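PDB 4CCV: histidine-rich glycoprotein from Oryctolagus cuniculus, which binds heparin, heparan sulfate, heme, plasminogen and divalent metal ions in plasma, and is represented here by its second cystatin domain (N2), linked to the regulation of angiogenesis. Local coordinates for residues D19-V24 with E94-S99; T44-G49 with N53-F58. All coordinates share one frame; numbering follows the deposited sequence. Where two conformers were deposited one is given.

Contact 1 (D19-V24 with E94-S99)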
loop_
_atom_site.group_PDB
_atom_site.type_symbol
_atom_site.label_atom_id
_atom_site.label_comp_id
_atom_site.label_asym_id
_atom_site.label_seq_id
_atom_site.Cartn_x
_atom_site.Cartn_y
_atom_site.Cartn_z
ATOM N N ASP A 19 -3.488 5.390 3.037
ATOM C CA ASP A 19 -4.507 5.208 4.083
ATOM C C ASP A 19 -5.851 4.803 3.491
ATOM O O ASP A 19 -6.491 3.879 3.962
ATOM C CB ASP A 19 -4.719 6.494 4.924
ATOM C CG ASP A 19 -3.517 6.855 5.806
ATOM O OD1 ASP A 19 -2.660 5.993 6.083
ATOM O OD2 ASP A 19 -3.444 8.018 6.264
ATOM N N LYS A 20 -6.313 5.562 2.502
ATOM C CA LYS A 20 -7.598 5.260 1.882
ATOM C C LYS A 20 -7.604 3.920 1.106
ATOM O O LYS A 20 -8.572 3.198 1.108
ATOM C CB LYS A 20 -8.037 6.392 0.935
ATOM C CG LYS A 20 -9.377 6.069 0.288
ATOM C CD LYS A 20 -10.078 7.246 -0.407
ATOM C CE LYS A 20 -11.549 6.914 -0.746
ATOM N NZ LYS A 20 -12.332 8.141 -1.099
ATOM N N ALA A 21 -6.538 3.600 0.405
ATOM C CA ALA A 21 -6.496 2.320 -0.264
ATOM C C ALA A 21 -6.519 1.164 0.729
ATOM O O ALA A 21 -7.185 0.154 0.480
ATOM C CB ALA A 21 -5.278 2.228 -1.124
ATOM N N LEU A 22 -5.793 1.277 1.835
ATOM C CA LEU A 22 -5.893 0.252 2.846
ATOM C C LEU A 22 -7.306 0.099 3.451
ATOM O O LEU A 22 -7.803 -1.034 3.681
ATOM C CB LEU A 22 -4.847 0.454 3.930
ATOM C CG LEU A 22 -4.800 -0.599 5.060
ATOM C CD1 LEU A 22 -4.461 -1.987 4.577
ATOM C CD2 LEU A 22 -3.808 -0.186 6.129
ATOM N N GLU A 23 -7.981 1.217 3.641
ATOM C CA GLU A 23 -9.330 1.248 4.175
ATOM C C GLU A 23 -10.235 0.439 3.248
ATOM O O GLU A 23 -11.025 -0.415 3.677
ATOM C CB GLU A 23 -9.779 2.730 4.302
ATOM C CG GLU A 23 -11.125 2.948 4.951
ATOM C CD GLU A 23 -11.649 4.380 4.866
ATOM O OE1 GLU A 23 -11.003 5.284 4.297
ATOM O OE2 GLU A 23 -12.757 4.592 5.359
ATOM N N VAL A 24 -10.084 0.697 1.955
ATOM C CA VAL A 24 -10.879 -0.029 0.941
ATOM C C VAL A 24 -10.511 -1.525 0.942
ATOM O O VAL A 24 -11.374 -2.397 0.899
ATOM C CB VAL A 24 -10.649 0.570 -0.446
ATOM C CG1 VAL A 24 -11.241 -0.352 -1.494
ATOM C CG2 VAL A 24 -11.267 2.002 -0.578
ATOM N N GLU A 94 -9.967 7.925 -10.696
ATOM C CA GLU A 94 -11.113 7.329 -11.377
ATOM C C GLU A 94 -11.346 5.938 -10.846
ATOM O O GLU A 94 -12.489 5.475 -10.770
ATOM C CB GLU A 94 -10.836 7.182 -12.856
ATOM C CG GLU A 94 -10.558 8.498 -13.563
ATOM C CD GLU A 94 -11.758 9.445 -13.539
ATOM O OE1 GLU A 94 -12.859 8.980 -13.926
ATOM O OE2 GLU A 94 -11.604 10.638 -13.130
ATOM N N ASP A 95 -10.244 5.245 -10.580
ATOM C CA ASP A 95 -10.281 3.941 -9.938
ATOM C C ASP A 95 -8.980 3.541 -9.256
ATOM O O ASP A 95 -7.948 4.117 -9.498
ATOM C CB ASP A 95 -10.719 2.833 -10.910
ATOM C CG ASP A 95 -9.822 2.712 -12.096
ATOM O OD1 ASP A 95 -8.649 2.423 -11.893
ATOM O OD2 ASP A 95 -10.281 2.914 -13.253
ATOM N N VAL A 96 -9.065 2.518 -8.401
ATOM C CA VAL A 96 -7.946 2.094 -7.576
ATOM C C VAL A 96 -7.938 0.568 -7.537
ATOM O O VAL A 96 -8.998 -0.061 -7.391
ATOM C CB VAL A 96 -8.083 2.672 -6.162
ATOM C CG1 VAL A 96 -6.949 2.209 -5.265
ATOM C CG2 VAL A 96 -8.084 4.202 -6.175
ATOM N N ILE A 97 -6.753 -0.032 -7.705
ATOM C CA ILE A 97 -6.553 -1.452 -7.531
ATOM C C ILE A 97 -5.499 -1.672 -6.442
ATOM O O ILE A 97 -4.423 -1.068 -6.505
ATOM C CB ILE A 97 -6.079 -2.087 -8.845
ATOM C CG1 ILE A 97 -7.141 -1.841 -9.936
ATOM C CG2 ILE A 97 -5.804 -3.575 -8.633
ATOM C CD1 ILE A 97 -6.645 -2.057 -11.341
ATOM N N ILE A 98 -5.838 -2.489 -5.433
ATOM C CA ILE A 98 -4.919 -2.765 -4.337
ATOM C C ILE A 98 -4.732 -4.259 -4.043
ATOM O O ILE A 98 -5.696 -5.053 -3.980
ATOM C CB ILE A 98 -5.327 -2.002 -3.066
ATOM C CG1 ILE A 98 -4.602 -2.536 -1.821
ATOM C CG2 ILE A 98 -6.819 -2.022 -2.839
ATOM C CD1 ILE A 98 -4.616 -1.473 -0.773
ATOM N N SER A 99 -3.482 -4.622 -3.899
ATOM C CA SER A 99 -3.066 -5.917 -3.381
ATOM C C SER A 99 -2.106 -5.745 -2.221
ATOM O O SER A 99 -1.324 -4.812 -2.198
ATOM C CB SER A 99 -2.349 -6.718 -4.496
ATOM O OG SER A 99 -3.376 -7.107 -5.375
#

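Contact 2 (T44-G49 with N53-F58)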
loop_
_atom_site.group_PDB
_atom_site.type_symbol
_atom_site.label_atom_id
_atom_site.label_comp_id
_atom_site.label_asym_id
_atom_site.label_seq_id
_atom_site.Cartn_x
_atom_site.Cartn_y
_atom_site.Cartn_z
ATOM N N THR A 44 5.755 5.270 -7.950
ATOM C CA THR A 44 6.106 5.198 -9.373
ATOM C C THR A 44 4.981 5.825 -10.180
ATOM O O THR A 44 3.822 5.650 -9.827
ATOM C CB THR A 44 6.165 3.722 -9.809
ATOM O OG1 THR A 44 7.121 3.062 -9.014
ATOM C CG2 THR A 44 6.586 3.596 -11.257
ATOM N N ARG A 45 5.325 6.654 -11.153
ATOM C CA ARG A 45 4.331 7.348 -11.991
ATOM C C ARG A 45 4.479 6.766 -13.391
ATOM O O ARG A 45 5.577 6.641 -13.928
ATOM C CB ARG A 45 4.546 8.841 -12.034
ATOM C CG ARG A 45 3.589 9.603 -12.985
ATOM C CD ARG A 45 3.754 11.094 -12.767
ATOM N NE ARG A 45 5.097 11.438 -13.189
ATOM C CZ ARG A 45 5.618 12.650 -13.180
ATOM N NH1 ARG A 45 4.904 13.698 -12.754
ATOM N NH2 ARG A 45 6.860 12.826 -13.617
ATOM N N VAL A 46 3.371 6.386 -13.996
ATOM C CA VAL A 46 3.388 5.967 -15.393
ATOM C C VAL A 46 2.376 6.844 -16.101
ATOM O O VAL A 46 1.222 6.907 -15.684
ATOM C CB VAL A 46 3.005 4.508 -15.539
ATOM C CG1 VAL A 46 3.033 4.102 -17.002
ATOM C CG2 VAL A 46 3.952 3.607 -14.738
ATOM N N LYS A 47 2.809 7.514 -17.152
ATOM C CA LYS A 47 2.005 8.516 -17.843
ATOM C C LYS A 47 1.834 7.931 -19.212
ATOM O O LYS A 47 2.845 7.611 -19.889
ATOM C CB LYS A 47 2.731 9.832 -18.012
ATOM C CG LYS A 47 2.792 10.625 -16.736
ATOM C CD LYS A 47 3.486 11.950 -16.971
ATOM C CE LYS A 47 2.623 12.814 -17.861
ATOM N NZ LYS A 47 2.768 14.277 -17.560
ATOM N N GLY A 48 0.577 7.743 -19.584
ATOM C CA GLY A 48 0.206 7.198 -20.911
ATOM C C GLY A 48 -0.639 8.195 -21.641
ATOM O O GLY A 48 -0.987 9.262 -21.093
ATOM N N GLY A 49 -0.990 7.861 -22.870
ATOM C CA GLY A 49 -2.007 8.604 -23.623
ATOM C C GLY A 49 -3.354 8.835 -22.929
ATOM O O GLY A 49 -4.017 9.819 -23.259
ATOM N N ASN A 53 -1.143 6.743 -14.112
ATOM C CA ASN A 53 -1.176 5.803 -12.994
ATOM C C ASN A 53 -0.078 6.082 -11.993
ATOM O O ASN A 53 1.080 6.293 -12.370
ATOM C CB ASN A 53 -1.101 4.371 -13.543
ATOM C CG ASN A 53 -2.366 3.959 -14.256
ATOM O OD1 ASN A 53 -2.569 4.178 -15.465
ATOM N ND2 ASN A 53 -3.229 3.370 -13.530
ATOM N N TYR A 54 -0.416 6.087 -10.706
ATOM C CA TYR A 54 0.590 6.143 -9.621
ATOM C C TYR A 54 0.518 4.852 -8.879
ATOM O O TYR A 54 -0.568 4.426 -8.520
ATOM C CB TYR A 54 0.329 7.284 -8.612
ATOM C CG TYR A 54 0.504 8.652 -9.192
ATOM C CD1 TYR A 54 -0.530 9.242 -9.894
ATOM C CD2 TYR A 54 1.706 9.337 -9.086
ATOM C CE1 TYR A 54 -0.388 10.498 -10.464
ATOM C CE2 TYR A 54 1.877 10.590 -9.663
ATOM C CZ TYR A 54 0.805 11.178 -10.334
ATOM O OH TYR A 54 0.904 12.396 -10.940
ATOM N N TYR A 55 1.673 4.235 -8.664
ATOM C CA TYR A 55 1.785 2.963 -7.963
ATOM C C TYR A 55 2.430 3.293 -6.641
ATOM O O TYR A 55 3.594 3.742 -6.576
ATOM C CB TYR A 55 2.576 1.916 -8.773
ATOM C CG TYR A 55 1.860 1.605 -10.092
ATOM C CD1 TYR A 55 0.866 0.631 -10.165
ATOM C CD2 TYR A 55 2.174 2.281 -11.257
ATOM C CE1 TYR A 55 0.220 0.352 -11.380
ATOM C CE2 TYR A 55 1.512 2.021 -12.464
ATOM C CZ TYR A 55 0.558 1.035 -12.523
ATOM O OH TYR A 55 -0.141 0.794 -13.721
ATOM N N VAL A 56 1.608 3.235 -5.600
ATOM C CA VAL A 56 2.021 3.665 -4.281
ATOM C C VAL A 56 2.336 2.399 -3.526
ATOM O O VAL A 56 1.408 1.651 -3.257
ATOM C CB VAL A 56 0.908 4.409 -3.557
ATOM C CG1 VAL A 56 1.365 4.833 -2.161
ATOM C CG2 VAL A 56 0.519 5.646 -4.348
ATOM N N ASP A 57 3.615 2.186 -3.174
ATOM C CA ASP A 57 4.102 0.968 -2.493
ATOM C C ASP A 57 4.277 1.359 -1.043
ATOM O O ASP A 57 4.965 2.328 -0.760
ATOM C CB ASP A 57 5.463 0.476 -3.017
ATOM C CG ASP A 57 5.422 0.021 -4.482
ATOM O OD1 ASP A 57 4.328 -0.343 -4.884
ATOM O OD2 ASP A 57 6.429 0.056 -5.227
ATOM N N PHE A 58 3.616 0.634 -0.161
ATOM C CA PHE A 58 3.560 0.993 1.254
ATOM C C PHE A 58 3.632 -0.208 2.174
ATOM O O PHE A 58 3.258 -1.324 1.771
ATOM C CB PHE A 58 2.377 1.952 1.584
ATOM C CG PHE A 58 1.020 1.406 1.366
ATOM C CD1 PHE A 58 0.418 1.482 0.118
ATOM C CD2 PHE A 58 0.296 0.869 2.405
ATOM C CE1 PHE A 58 -0.876 1.044 -0.065
ATOM C CE2 PHE A 58 -0.986 0.390 2.223
ATOM C CZ PHE A 58 -1.590 0.525 0.979
HETATM O O HOH W 1 5.979 2.330 -6.786
#

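Contact 1 (D19-V24 with E94-S99)
Ile98 meets segment 19-24 of helix 15-27 end-on, its terminal methyl CD1 pressed against the turn that carries Ala21. In the conformer described, one of two for this side chain, CD1 lies 3.8 Å from Ala21 CB; Leu22 N, at 4.0 Å from Ile98 CD1, completes the patch. The torsions of this conformer explain the reach: CG1 stands anti to the backbone N (chi1 166°) and CD1 extends onward (chi2 158°), sending the longer branch straight out from the strand. Two residues earlier, Val96 projects from the same face, but its CG1 comes only to 4.5 Å from Ala21 CB and makes a looser, peripheral contact. The small Ala21 side chain points at the strand, whereas Leu22 turns from it and packs on Val60 and Val37 of the central strands. Segment axes approach to 8.8 Å at an angle of 72°, so the helix runs steeply across the strand and meets it over a small area. Van der Waals packing, mostly between apolar side chains, joins the two segments, with no hydrogen bond between them. Such a helix laid across a curved antiparallel sheet, here touching its edge strand 95-104, is the hallmark of the cystatin fold.

Contact 2 (T44-G49 with N53-F58)
Thr44 and Tyr55 form a hydrogen-bonded antiparallel pair, as do Val46 and Asn53, with Arg45 and Tyr54 as the non-hydrogen-bonded pair between them; the segment axes run 4.8 Å apart at 164°. Both hydrogen-bonded pairs are doubly linked, and the bond from Val46 N to Asn53 O, 2.8 Å long, is nearly straight. On one face Arg45 and Tyr54 lie side by side and point the same way. The arginine's aliphatic part follows the ring, its CD reaching 3.7 Å from Tyr54 CE2 and 3.6 Å from Tyr54 OH. A bend at chi3 (66°) then turns the guanidinium out of line, leaving its plane 52° from that of the ring, and NH2 forms a salt bridge with Asp6. The other face carries Thr44, Val46, Asn53 and Tyr55. There Val46 CG2 meets the edge of the Tyr55 ring, 3.7 Å from CE2, while Thr44 and Tyr55 touch through their CB atoms. Thr44 OG1, placed beside its own backbone N, binds a water at 2.6 Å; that water donates to Tyr55 O and, weakly, to Asp57 OD2, bridging the two strands beside the Thr44-Tyr55 pair. Asp57 is also held by salt bridges to Arg42 and Arg78, and Asn53 ND2 bonds to Asp80. The contact is part of the hairpin 35-47/51-62 in the middle of the five-stranded sheet. Strand 4-7 flanks it through backbone bonds from Asp6 to Arg45 and Leu4 to Lys47, strand 73-84 flanks it through Leu81 and Ala79, and Phe14, just before helix 15-27, meets the ring of Tyr54.

The two contacts illustrate two ways in which elements are joined to one sheet: a helix packed on it and two of its strands bonded to each other. Contact 1 is partly buried and dominated by apolar packing, joining helix 15-27 to an outermost strand distant in sequence; contact 2 lies nearer the surface and unites neighbouring strands of a hairpin through backbone hydrogen bonds, with polar and charged side chains around them. Contact 2 is nested within the chain loop that contact 1 closes, their centres about 13 Å apart. They meet at Phe58, whose CE2 is 4.2 Å from Leu22 CB, so the hairpin strand contributes an aromatic ring to the core beneath the helix.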